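Long-range contacts in putative PLP-dependent aminotransferase (Bacillus cereus ATCC 10987, PDB 3JU7), which is probably a pyridoxal-phosphate-dependent aminotransferase of the DegT/DnrJ/EryC1 family and binds calcium in the crystal, though its substrate is not established: residues E21-I25 with I37-F41; P92-I96 with L328-Y332; S141-L145 with M169-Y175. All blocks are in the same frame, centred on the assembly; numbering follows the deposited sequence.

Interaction 1. Residues E21-I25 with I37-F41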
ATOM      1  N   GLU A  21     -11.882  20.721  -0.288  1.00 23.33           N
ATOM      2  CA  GLU A  21     -12.040  19.352   0.132  1.00 24.84           C
ATOM      3  C   GLU A  21     -11.260  19.070   1.411  1.00 25.44           C
ATOM      4  O   GLU A  21     -11.763  18.350   2.285  1.00 26.08           O
ATOM      5  CB  GLU A  21     -11.627  18.372  -0.967  1.00 27.32           C
ATOM      6  CG  GLU A  21     -12.631  18.268  -2.108  1.00 24.43           C
ATOM      7  CD  GLU A  21     -12.539  19.415  -3.109  1.00 27.94           C
ATOM      8  OE1 GLU A  21     -11.585  20.214  -3.049  1.00 28.49           O
ATOM      9  OE2 GLU A  21     -13.436  19.525  -3.958  1.00 31.68           O
ATOM     10  N   LEU A  22     -10.050  19.616   1.525  1.00 23.42           N
ATOM     11  CA  LEU A  22      -9.284  19.506   2.764  1.00 22.66           C
ATOM     12  C   LEU A  22     -10.052  20.124   3.952  1.00 22.48           C
ATOM     13  O   LEU A  22     -10.057  19.561   5.055  1.00 20.32           O
ATOM     14  CB  LEU A  22      -7.888  20.138   2.625  1.00 22.45           C
ATOM     15  CG  LEU A  22      -6.943  19.456   1.626  1.00 25.44           C
ATOM     16  CD1 LEU A  22      -5.577  20.111   1.643  1.00 24.89           C
ATOM     17  CD2 LEU A  22      -6.788  17.989   1.882  1.00 19.46           C
ATOM     18  N   LYS A  23     -10.725  21.257   3.738  1.00 24.05           N
ATOM     19  CA  LYS A  23     -11.594  21.801   4.793  1.00 23.71           C
ATOM     20  C   LYS A  23     -12.712  20.821   5.130  1.00 23.44           C
ATOM     21  O   LYS A  23     -13.025  20.612   6.291  1.00 24.63           O
ATOM     22  CB  LYS A  23     -12.210  23.159   4.435  1.00 22.72           C
ATOM     23  CG  LYS A  23     -11.207  24.309   4.248  1.00 34.55           C
ATOM     24  CD  LYS A  23     -10.170  24.517   5.378  1.00 36.28           C
ATOM     25  CE  LYS A  23     -10.694  25.320   6.579  1.00 38.30           C
ATOM     26  NZ  LYS A  23      -9.549  26.035   7.257  1.00 40.16           N
ATOM     27  N   GLU A  24     -13.326  20.211   4.127  1.00 23.60           N
ATOM     28  CA  GLU A  24     -14.347  19.206   4.412  1.00 22.41           C
ATOM     29  C   GLU A  24     -13.811  18.083   5.296  1.00 20.71           C
ATOM     30  O   GLU A  24     -14.475  17.659   6.244  1.00 17.36           O
ATOM     31  CB  GLU A  24     -14.835  18.576   3.140  1.00 24.16           C
ATOM     32  CG  GLU A  24     -15.840  19.369   2.397  1.00 31.72           C
ATOM     33  CD  GLU A  24     -16.413  18.538   1.276  1.00 37.24           C
ATOM     34  OE1 GLU A  24     -17.128  17.554   1.574  1.00 39.36           O
ATOM     35  OE2 GLU A  24     -16.124  18.859   0.113  1.00 41.87           O
ATOM     36  N   ILE A  25     -12.619  17.576   4.955  1.00 18.59           N
ATOM     37  CA  ILE A  25     -12.036  16.501   5.716  1.00 19.52           C
ATOM     38  C   ILE A  25     -11.831  16.919   7.158  1.00 20.44           C
ATOM     39  O   ILE A  25     -12.132  16.158   8.078  1.00 20.91           O
ATOM     40  CB  ILE A  25     -10.674  16.068   5.152  1.00 20.60           C
ATOM     41  CG1 ILE A  25     -10.859  15.334   3.812  1.00 20.23           C
ATOM     42  CG2 ILE A  25      -9.990  15.169   6.132  1.00 20.13           C
ATOM     43  CD1 ILE A  25      -9.669  15.313   2.895  1.00 19.94           C
ATOM     44  N   ILE A  37     -15.259  11.469   0.794  1.00 22.84           N
ATOM     45  CA  ILE A  37     -14.547  12.117  -0.318  1.00 21.83           C
ATOM     46  C   ILE A  37     -14.100  11.022  -1.263  1.00 24.38           C
ATOM     47  O   ILE A  37     -14.265  11.137  -2.484  1.00 25.29           O
ATOM     48  CB  ILE A  37     -13.384  13.011   0.208  1.00 24.09           C
ATOM     49  CG1 ILE A  37     -13.994  14.221   0.917  1.00 22.83           C
ATOM     50  CG2 ILE A  37     -12.420  13.482  -0.914  1.00 17.55           C
ATOM     51  CD1 ILE A  37     -13.109  14.735   1.947  1.00 37.03           C
ATOM     52  N   ASN A  38     -13.610   9.922  -0.710  1.00 23.71           N
ATOM     53  CA  ASN A  38     -13.319   8.755  -1.552  1.00 23.18           C
ATOM     54  C   ASN A  38     -14.566   8.242  -2.273  1.00 22.84           C
ATOM     55  O   ASN A  38     -14.545   7.978  -3.472  1.00 22.53           O
ATOM     56  CB  ASN A  38     -12.716   7.658  -0.727  1.00 25.26           C
ATOM     57  CG  ASN A  38     -12.102   6.559  -1.575  1.00 27.37           C
ATOM     58  OD1 ASN A  38     -10.944   6.651  -2.020  1.00 26.85           O
ATOM     59  ND2 ASN A  38     -12.859   5.497  -1.776  1.00 23.87           N
ATOM     60  N   GLN A  39     -15.678   8.122  -1.572  1.00 24.16           N
ATOM     61  CA  GLN A  39     -16.905   7.701  -2.253  1.00 23.76           C
ATOM     62  C   GLN A  39     -17.258   8.708  -3.344  1.00 24.46           C
ATOM     63  O   GLN A  39     -17.695   8.308  -4.424  1.00 22.27           O
ATOM     64  CB  GLN A  39     -18.100   7.591  -1.326  1.00 24.57           C
ATOM     65  CG  GLN A  39     -18.014   6.548  -0.214  1.00 30.92           C
ATOM     66  CD  GLN A  39     -19.102   6.753   0.835  1.00 36.82           C
ATOM     67  OE1 GLN A  39     -20.293   6.954   0.490  1.00 49.46           O
ATOM     68  NE2 GLN A  39     -18.715   6.719   2.115  1.00 34.08           N
ATOM     69  N   ARG A  40     -17.102  10.003  -3.058  1.00 23.52           N
ATOM     70  CA  ARG A  40     -17.471  11.040  -4.042  1.00 22.02           C
ATOM     71  C   ARG A  40     -16.596  10.893  -5.267  1.00 20.59           C
ATOM     72  O   ARG A  40     -17.071  10.943  -6.386  1.00 21.88           O
ATOM     73  CB  ARG A  40     -17.333  12.454  -3.469  1.00 21.41           C
ATOM     74  CG  ARG A  40     -17.858  13.564  -4.395  1.00 26.27           C
ATOM     75  CD  ARG A  40     -17.579  14.982  -3.855  1.00 24.64           C
ATOM     76  NE  ARG A  40     -18.091  15.080  -2.503  1.00 29.51           N
ATOM     77  CZ  ARG A  40     -17.680  15.917  -1.567  1.00 32.83           C
ATOM     78  NH1 ARG A  40     -16.738  16.816  -1.807  1.00 33.34           N
ATOM     79  NH2 ARG A  40     -18.250  15.861  -0.378  1.00 37.23           N
ATOM     80  N   PHE A  41     -15.314  10.648  -5.042  1.00 20.70           N
ATOM     81  CA  PHE A  41     -14.353  10.488  -6.115  1.00 20.64           C
ATOM     82  C   PHE A  41     -14.757   9.318  -7.033  1.00 22.46           C
ATOM     83  O   PHE A  41     -14.771   9.457  -8.263  1.00 24.08           O
ATOM     84  CB  PHE A  41     -12.957  10.283  -5.496  1.00 18.11           C
ATOM     85  CG  PHE A  41     -11.829  10.128  -6.493  1.00 23.38           C
ATOM     86  CD1 PHE A  41     -11.819  10.825  -7.715  1.00 28.47           C
ATOM     87  CD2 PHE A  41     -10.730   9.335  -6.170  1.00 22.52           C
ATOM     88  CE1 PHE A  41     -10.740  10.693  -8.610  1.00 26.06           C
ATOM     89  CE2 PHE A  41      -9.657   9.200  -7.048  1.00 28.22           C
ATOM     90  CZ  PHE A  41      -9.655   9.872  -8.273  1.00 22.36           C
TER
HETATM   91  O   HOH W   1     -15.536  17.860  -4.041  1.00 23.31           O
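Ile37 and Arg40 of helix 36-48 face Glu21, Glu24 and Ile25 of helix 19-28. These are consecutive helices joined by a short connection, a helical hairpin with splayed arms. The axes of the two short segments come no closer than 12.2 Å and run roughly antiparallel, so side chains do the bridging. Ile37 comes first. Ile37 CD1 points into the first helix, where it lies 3.9 Å from the backbone O of Glu21 and beside Ile25. The fit against Ile25 is modelled too tightly to be taken literally. Glu237 accepts hydrogen bonds from the backbone N of Ile37 and of Asn38, and so holds the start of this helix. One turn on, Arg40 makes the polar half of the contact. Its CG is anti to the backbone N (chi1 -173°), which sends the chain toward helix 19-28. A bend at chi3 then presents the guanidinium end-on to the Glu24 carboxylate. Arg40 NH2 bonds Glu24 OE1 at 2.8 Å, and Arg40 NH1 bonds Glu24 OE2 at 2.9 Å. Both oxygens use their syn lone pairs. The two planes are 17° apart, so carboxylate and guanidinium meet nearly coplanar in a bidentate salt bridge. The Glu21 side chain is about 4 Å from a bound calcium ion. A water joins it to the same arginine, accepting from Arg40 NH1 at 2.7 Å and donating to Glu21 OE2 at 2.7 Å.

Interaction 2. Residues P92-I96 with L328-Y332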
ATOM      1  N   PRO A  92       4.923  -8.549 -12.917  1.00 20.40           N
ATOM      2  CA  PRO A  92       5.287  -9.875 -12.384  1.00 20.92           C
ATOM      3  C   PRO A  92       5.436  -9.915 -10.841  1.00 22.62           C
ATOM      4  O   PRO A  92       5.151 -10.943 -10.205  1.00 22.92           O
ATOM      5  CB  PRO A  92       6.620 -10.200 -13.093  1.00 19.73           C
ATOM      6  CG  PRO A  92       7.175  -8.845 -13.564  1.00 20.22           C
ATOM      7  CD  PRO A  92       5.929  -8.019 -13.840  1.00 22.33           C
ATOM      8  N   LEU A  93       5.903  -8.827 -10.236  1.00 21.32           N
ATOM      9  CA  LEU A  93       5.999  -8.782  -8.768  1.00 20.87           C
ATOM     10  C   LEU A  93       4.649  -9.014  -8.129  1.00 20.92           C
ATOM     11  O   LEU A  93       4.535  -9.753  -7.135  1.00 19.21           O
ATOM     12  CB  LEU A  93       6.576  -7.455  -8.291  1.00 18.14           C
ATOM     13  CG  LEU A  93       8.060  -7.271  -8.625  1.00 23.47           C
ATOM     14  CD1 LEU A  93       8.422  -5.835  -8.362  1.00 15.53           C
ATOM     15  CD2 LEU A  93       9.003  -8.311  -7.913  1.00 12.66           C
ATOM     16  N   ALA A  94       3.617  -8.390  -8.697  1.00 20.51           N
ATOM     17  CA  ALA A  94       2.274  -8.570  -8.162  1.00 20.84           C
ATOM     18  C   ALA A  94       1.911 -10.074  -8.164  1.00 23.55           C
ATOM     19  O   ALA A  94       1.363 -10.569  -7.172  1.00 21.31           O
ATOM     20  CB  ALA A  94       1.289  -7.760  -8.934  1.00 17.81           C
ATOM     21  N   ALA A  95       2.290 -10.805  -9.234  1.00 21.67           N
ATOM     22  CA  ALA A  95       1.927 -12.220  -9.370  1.00 20.41           C
ATOM     23  C   ALA A  95       2.675 -13.085  -8.340  1.00 20.93           C
ATOM     24  O   ALA A  95       2.095 -13.990  -7.709  1.00 19.11           O
ATOM     25  CB  ALA A  95       2.193 -12.748 -10.809  1.00 14.97           C
ATOM     26  N   ILE A  96       3.961 -12.794  -8.200  1.00 21.16           N
ATOM     27  CA  ILE A  96       4.840 -13.515  -7.310  1.00 24.40           C
ATOM     28  C   ILE A  96       4.346 -13.364  -5.853  1.00 25.62           C
ATOM     29  O   ILE A  96       4.382 -14.318  -5.109  1.00 25.71           O
ATOM     30  CB  ILE A  96       6.313 -12.995  -7.437  1.00 22.82           C
ATOM     31  CG1 ILE A  96       6.875 -13.311  -8.808  1.00 23.18           C
ATOM     32  CG2 ILE A  96       7.179 -13.603  -6.385  1.00 15.40           C
ATOM     33  CD1 ILE A  96       8.242 -12.631  -9.126  1.00 24.23           C
ATOM     34  N   LEU A 328      15.662 -10.426 -11.324  1.00 23.58           N
ATOM     35  CA  LEU A 328      14.719 -11.205 -10.507  1.00 20.33           C
ATOM     36  C   LEU A 328      13.900 -12.198 -11.303  1.00 19.65           C
ATOM     37  O   LEU A 328      13.438 -13.173 -10.768  1.00 18.35           O
ATOM     38  CB  LEU A 328      13.788 -10.301  -9.719  1.00 20.39           C
ATOM     39  CG  LEU A 328      13.176 -10.955  -8.491  1.00 17.33           C
ATOM     40  CD1 LEU A 328      14.217 -11.061  -7.378  1.00 19.26           C
ATOM     41  CD2 LEU A 328      11.926 -10.139  -8.040  1.00 22.55           C
ATOM     42  N   PHE A 329      13.706 -11.961 -12.590  1.00 22.66           N
ATOM     43  CA  PHE A 329      12.758 -12.742 -13.363  1.00 21.09           C
ATOM     44  C   PHE A 329      13.372 -13.635 -14.424  1.00 21.75           C
ATOM     45  O   PHE A 329      12.658 -14.206 -15.226  1.00 25.89           O
ATOM     46  CB  PHE A 329      11.803 -11.775 -14.056  1.00 25.57           C
ATOM     47  CG  PHE A 329      11.254 -10.710 -13.160  1.00 22.72           C
ATOM     48  CD1 PHE A 329      10.355 -11.044 -12.163  1.00 24.14           C
ATOM     49  CD2 PHE A 329      11.621  -9.387 -13.320  1.00 26.53           C
ATOM     50  CE1 PHE A 329       9.823 -10.092 -11.372  1.00 17.49           C
ATOM     51  CE2 PHE A 329      11.079  -8.396 -12.519  1.00 28.25           C
ATOM     52  CZ  PHE A 329      10.210  -8.742 -11.511  1.00 19.50           C
ATOM     53  N   ARG A 330      14.688 -13.742 -14.453  1.00 22.00           N
ATOM     54  CA  ARG A 330      15.392 -14.446 -15.542  1.00 24.29           C
ATOM     55  C   ARG A 330      15.051 -15.899 -15.668  1.00 23.12           C
ATOM     56  O   ARG A 330      15.208 -16.458 -16.708  1.00 25.45           O
ATOM     57  CB  ARG A 330      16.889 -14.501 -15.262  1.00 23.62           C
ATOM     58  CG  ARG A 330      17.637 -13.271 -15.513  1.00 29.57           C
ATOM     59  CD  ARG A 330      18.970 -13.445 -14.808  1.00 34.43           C
ATOM     60  NE  ARG A 330      19.949 -12.391 -15.085  1.00 40.12           N
ATOM     61  CZ  ARG A 330      21.057 -12.224 -14.363  1.00 42.02           C
ATOM     62  NH1 ARG A 330      21.335 -13.036 -13.326  1.00 45.41           N
ATOM     63  NH2 ARG A 330      21.900 -11.250 -14.673  1.00 44.21           N
ATOM     64  N   ASN A 331      14.731 -16.540 -14.562  1.00 24.02           N
ATOM     65  CA  ASN A 331      14.531 -17.958 -14.580  1.00 24.56           C
ATOM     66  C   ASN A 331      13.077 -18.394 -14.677  1.00 24.45           C
ATOM     67  O   ASN A 331      12.832 -19.558 -14.638  1.00 23.12           O
ATOM     68  CB  ASN A 331      15.215 -18.570 -13.360  1.00 25.22           C
ATOM     69  CG  ASN A 331      16.743 -18.427 -13.432  1.00 30.48           C
ATOM     70  OD1 ASN A 331      17.315 -18.194 -14.502  1.00 31.87           O
ATOM     71  ND2 ASN A 331      17.399 -18.550 -12.289  1.00 33.16           N
ATOM     72  N   TYR A 332      12.128 -17.470 -14.829  1.00 23.96           N
ATOM     73  CA  TYR A 332      10.752 -17.874 -15.022  1.00 23.03           C
ATOM     74  C   TYR A 332      10.557 -18.367 -16.447  1.00 24.24           C
ATOM     75  O   TYR A 332      11.226 -17.902 -17.375  1.00 24.97           O
ATOM     76  CB  TYR A 332       9.791 -16.735 -14.729  1.00 19.23           C
ATOM     77  CG  TYR A 332       9.718 -16.442 -13.254  1.00 22.49           C
ATOM     78  CD1 TYR A 332       9.191 -17.381 -12.372  1.00 23.24           C
ATOM     79  CD2 TYR A 332      10.173 -15.238 -12.731  1.00 22.57           C
ATOM     80  CE1 TYR A 332       9.127 -17.131 -11.034  1.00 21.36           C
ATOM     81  CE2 TYR A 332      10.106 -14.986 -11.370  1.00 23.23           C
ATOM     82  CZ  TYR A 332       9.583 -15.938 -10.535  1.00 24.47           C
ATOM     83  OH  TYR A 332       9.513 -15.739  -9.172  1.00 25.41           O
TER
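Phe329 pushes its ring against Pro92, Leu93 and Ile96 on one side of helix 90-97. The contact joins this helix to the loop between helices 301-309 and 338-346, at the dimer interface. Phe329 opens a type I turn that ends at Tyr332. From CB the ring is set by chi1 of -47°, with CG anti to the carbonyl carbon, and it extends toward the helix. Phe329 CD1 meets Ile96 CD1 at 4.0 Å. Phe329 CE1, one atom further, is 3.6 Å from Pro92 CB and 3.7 Å from Ile96 CD1. At the tip, Phe329 CZ is 3.8 Å from Leu93 CD2. The leucine and the isoleucine thus sit at the ring edge, while the proline covers a face. Pro92 CG lies 3.9 Å from the Phe329 centroid in a CH-pi contact, displaced toward the rim. Leu328 CB covers the opposite face, so the ring is sandwiched. Leu328 CD2 also packs tightly, at 3.4 Å, against Leu93 CD2. At the other end of the turn, Tyr332 OH rests 3.4 Å from Ile96 CD1. Cys226 of the second subunit packs on Leu328 and Phe329, and Met229 of that subunit packs on Ile96. Leu328 is also hydrogen-bonded to the second subunit through its backbone. No hydrogen bond crosses between the helix segment and the loop segment. Their fit therefore depends on the shapes of apolar groups and on dispersion.

Interaction 3. Residues S141-L145 with M169-Y175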
ATOM      1  N   SER A 141      -2.400   2.607 -24.075  1.00 24.43           N
ATOM      2  CA  SER A 141      -2.968   2.552 -25.399  1.00 24.50           C
ATOM      3  C   SER A 141      -4.205   1.696 -25.401  1.00 23.99           C
ATOM      4  O   SER A 141      -4.560   1.054 -24.392  1.00 23.78           O
ATOM      5  CB  SER A 141      -1.925   2.000 -26.377  1.00 25.31           C
ATOM      6  OG  SER A 141      -1.614   0.668 -26.062  1.00 27.56           O
ATOM      7  N   TRP A 142      -4.849   1.673 -26.552  1.00 23.50           N
ATOM      8  CA  TRP A 142      -6.106   0.997 -26.686  1.00 23.97           C
ATOM      9  C   TRP A 142      -5.919  -0.438 -27.133  1.00 22.65           C
ATOM     10  O   TRP A 142      -6.056  -0.757 -28.306  1.00 22.96           O
ATOM     11  CB  TRP A 142      -6.957   1.762 -27.665  1.00 24.07           C
ATOM     12  CG  TRP A 142      -8.363   1.429 -27.622  1.00 26.99           C
ATOM     13  CD1 TRP A 142      -9.014   0.519 -28.398  1.00 24.62           C
ATOM     14  CD2 TRP A 142      -9.350   2.057 -26.802  1.00 28.45           C
ATOM     15  NE1 TRP A 142     -10.347   0.538 -28.103  1.00 26.20           N
ATOM     16  CE2 TRP A 142     -10.587   1.463 -27.123  1.00 25.30           C
ATOM     17  CE3 TRP A 142      -9.308   3.070 -25.831  1.00 21.91           C
ATOM     18  CZ2 TRP A 142     -11.776   1.818 -26.487  1.00 24.27           C
ATOM     19  CZ3 TRP A 142     -10.479   3.428 -25.194  1.00 23.61           C
ATOM     20  CH2 TRP A 142     -11.711   2.798 -25.521  1.00 20.89           C
HETATM   21  N   MSE A 143      -5.578  -1.291 -26.175  1.00 24.53           N
HETATM   22  CA  MSE A 143      -5.490  -2.740 -26.392  1.00 23.20           C
HETATM   23  C   MSE A 143      -6.889  -3.289 -26.298  1.00 24.58           C
HETATM   24  O   MSE A 143      -7.503  -3.294 -25.226  1.00 24.92           O
HETATM   25  CB  MSE A 143      -4.621  -3.390 -25.341  1.00 23.27           C
HETATM   26  CG  MSE A 143      -4.504  -4.892 -25.488  1.00 22.56           C
HETATM   27 SE   MSE A 143      -3.434  -5.602 -24.059  0.75 18.93          SE
HETATM   28  CE  MSE A 143      -4.686  -5.420 -22.560  1.00 21.71           C
ATOM     29  N   ASN A 144      -7.410  -3.740 -27.430  1.00 26.23           N
ATOM     30  CA  ASN A 144      -8.774  -4.189 -27.506  1.00 26.56           C
ATOM     31  C   ASN A 144      -8.982  -5.391 -26.601  1.00 26.14           C
ATOM     32  O   ASN A 144      -8.122  -6.257 -26.546  1.00 26.83           O
ATOM     33  CB  ASN A 144      -9.131  -4.563 -28.939  1.00 29.05           C
ATOM     34  CG  ASN A 144     -10.622  -4.581 -29.160  1.00 39.20           C
ATOM     35  OD1 ASN A 144     -11.322  -5.552 -28.791  1.00 40.95           O
ATOM     36  ND2 ASN A 144     -11.135  -3.488 -29.755  1.00 47.63           N
ATOM     37  N   LEU A 145     -10.132  -5.454 -25.922  1.00 26.77           N
ATOM     38  CA  LEU A 145     -10.378  -6.475 -24.891  1.00 27.70           C
ATOM     39  C   LEU A 145     -11.382  -7.568 -25.274  1.00 27.09           C
ATOM     40  O   LEU A 145     -11.710  -8.401 -24.423  1.00 26.35           O
ATOM     41  CB  LEU A 145     -10.823  -5.803 -23.576  1.00 26.98           C
ATOM     42  CG  LEU A 145      -9.776  -4.890 -22.944  1.00 28.65           C
ATOM     43  CD1 LEU A 145     -10.341  -4.199 -21.726  1.00 14.92           C
ATOM     44  CD2 LEU A 145      -8.538  -5.708 -22.589  1.00 21.95           C
HETATM   45  N   MSE A 169      -9.735   7.579 -23.776  1.00 27.03           N
HETATM   46  CA  MSE A 169     -11.015   7.572 -24.481  1.00 28.83           C
HETATM   47  C   MSE A 169     -10.840   7.252 -25.957  1.00 29.26           C
HETATM   48  O   MSE A 169      -9.880   7.687 -26.583  1.00 30.43           O
HETATM   49  CB  MSE A 169     -11.600   8.979 -24.440  1.00 29.00           C
HETATM   50  CG  MSE A 169     -11.705   9.577 -23.053  1.00 34.23           C
HETATM   51 SE   MSE A 169     -13.136   8.738 -22.137  0.75 35.65          SE
HETATM   52  CE  MSE A 169     -13.766  10.298 -21.217  1.00 34.07           C
ATOM     53  N   ASN A 170     -11.796   6.544 -26.534  1.00 29.02           N
ATOM     54  CA  ASN A 170     -11.763   6.238 -27.959  1.00 27.79           C
ATOM     55  C   ASN A 170     -13.198   6.088 -28.402  1.00 28.74           C
ATOM     56  O   ASN A 170     -13.917   5.213 -27.931  1.00 27.19           O
ATOM     57  CB  ASN A 170     -10.981   4.948 -28.226  1.00 28.62           C
ATOM     58  CG  ASN A 170     -10.831   4.632 -29.710  1.00 29.28           C
ATOM     59  OD1 ASN A 170     -11.175   5.436 -30.557  1.00 27.34           O
ATOM     60  ND2 ASN A 170     -10.269   3.452 -30.020  1.00 31.26           N
ATOM     61  N   GLY A 171     -13.612   6.975 -29.299  1.00 30.85           N
ATOM     62  CA  GLY A 171     -14.976   7.009 -29.780  1.00 30.77           C
ATOM     63  C   GLY A 171     -15.920   7.261 -28.638  1.00 31.34           C
ATOM     64  O   GLY A 171     -16.974   6.667 -28.574  1.00 33.53           O
ATOM     65  N   GLY A 172     -15.522   8.116 -27.713  1.00 32.67           N
ATOM     66  CA  GLY A 172     -16.345   8.421 -26.556  1.00 32.69           C
ATOM     67  C   GLY A 172     -16.489   7.302 -25.539  1.00 33.38           C
ATOM     68  O   GLY A 172     -17.350   7.364 -24.675  1.00 35.73           O
HETATM   69  N   MSE A 173     -15.661   6.274 -25.594  1.00 30.42           N
HETATM   70  CA  MSE A 173     -15.759   5.250 -24.578  1.00 28.85           C
HETATM   71  C   MSE A 173     -14.454   5.218 -23.815  1.00 27.33           C
HETATM   72  O   MSE A 173     -13.380   5.329 -24.418  1.00 25.74           O
HETATM   73  CB  MSE A 173     -16.065   3.903 -25.221  1.00 31.03           C
HETATM   74  CG  MSE A 173     -15.509   2.692 -24.492  1.00 33.13           C
HETATM   75 SE   MSE A 173     -16.217   1.081 -25.262  0.75 30.54          SE
HETATM   76  CE  MSE A 173     -14.693  -0.055 -25.048  1.00 28.95           C
ATOM     77  N   HIS A 174     -14.552   5.060 -22.489  1.00 26.04           N
ATOM     78  CA  HIS A 174     -13.371   4.966 -21.660  1.00 24.09           C
ATOM     79  C   HIS A 174     -12.779   3.560 -21.776  1.00 23.97           C
ATOM     80  O   HIS A 174     -13.504   2.573 -21.832  1.00 24.76           O
ATOM     81  CB  HIS A 174     -13.673   5.308 -20.210  1.00 23.74           C
ATOM     82  CG  HIS A 174     -12.449   5.380 -19.350  1.00 27.82           C
ATOM     83  ND1 HIS A 174     -12.011   4.320 -18.596  1.00 36.45           N
ATOM     84  CD2 HIS A 174     -11.557   6.376 -19.150  1.00 28.41           C
ATOM     85  CE1 HIS A 174     -10.904   4.660 -17.963  1.00 39.19           C
ATOM     86  NE2 HIS A 174     -10.609   5.905 -18.283  1.00 26.56           N
ATOM     87  N   TYR A 175     -11.457   3.484 -21.799  1.00 22.87           N
ATOM     88  CA  TYR A 175     -10.779   2.214 -21.877  1.00 24.07           C
ATOM     89  C   TYR A 175     -11.203   1.291 -20.744  1.00 26.03           C
ATOM     90  O   TYR A 175     -11.104   1.690 -19.582  1.00 27.43           O
ATOM     91  CB  TYR A 175      -9.267   2.395 -21.794  1.00 24.26           C
ATOM     92  CG  TYR A 175      -8.604   1.073 -21.995  1.00 26.45           C
ATOM     93  CD1 TYR A 175      -8.473   0.555 -23.269  1.00 22.46           C
ATOM     94  CD2 TYR A 175      -8.193   0.298 -20.926  1.00 27.33           C
ATOM     95  CE1 TYR A 175      -7.921  -0.661 -23.491  1.00 23.53           C
ATOM     96  CE2 TYR A 175      -7.619  -0.963 -21.144  1.00 28.63           C
ATOM     97  CZ  TYR A 175      -7.499  -1.427 -22.442  1.00 23.15           C
ATOM     98  OH  TYR A 175      -6.951  -2.656 -22.735  1.00 19.12           O
TER
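Trp142 is held between Asn170, which opens the turn of a beta hairpin, and Tyr175, just beyond its second strand. The hairpin pairs strands 169-170 and 173-174 through a type I' turn with Gly171 and Gly172 at its corners. Asn170 CB lies over one face of the indole, 3.3 Å from the centroid of the Trp142 six-membered ring, as a CH-pi contact. Tyr175 covers the opposite face with its edge. The two rings form a T-shaped pair, with centroids 5.3 Å apart and planes at 79°. Selenomethionine Met173 adds its methyl CE, 3.8 Å from Trp142 CZ2. Trp142 reaches the hairpin because its CG is anti to the backbone N (chi1 -163°). The tyrosine tip ties the hairpin end to the loop: Tyr175 OH donates to Met143 O at 2.6 Å, in the carbonyl plane and on a lone pair, with a C=O...OH angle of 136°. Leu145 supports this tip, its CD2 lying 3.4 Å from Tyr175 OH. The next shell fixes these groups. Asn170 and Met173 exchange two backbone hydrogen bonds that close the hairpin, and Asn170 ND2 makes a weak bond to Glu284. Trp142 is the centre of an inverse gamma turn. Before it, Ser141 OG bonds Thr138 O and the Tyr113 hydroxyl. After it, Asn144 OD1 caps Glu146 N at the start of helix 146-153.

How the interactions relate
The three contacts are separate sites that all belong to the aminotransferase fold. Interaction 1 closes before the other two open. Interaction 3 lies within the long stretch of chain between the two segments of interaction 2, and the two lie on opposite sides of the chain's centre, with their own centres 29 Å apart. Interactions 1 and 2 are 37 Å apart between centres, yet both touch the second subunit. Interaction 3 touches no other chain of the assembly. Interaction 1 comes nearest to interaction 3, about 11 Å between nearest atoms. It alone lies beside calcium. The predicted cofactor lysine, Lys191, is not modelled, and interactions 2 and 3 lie away from the calcium site and from Lys191.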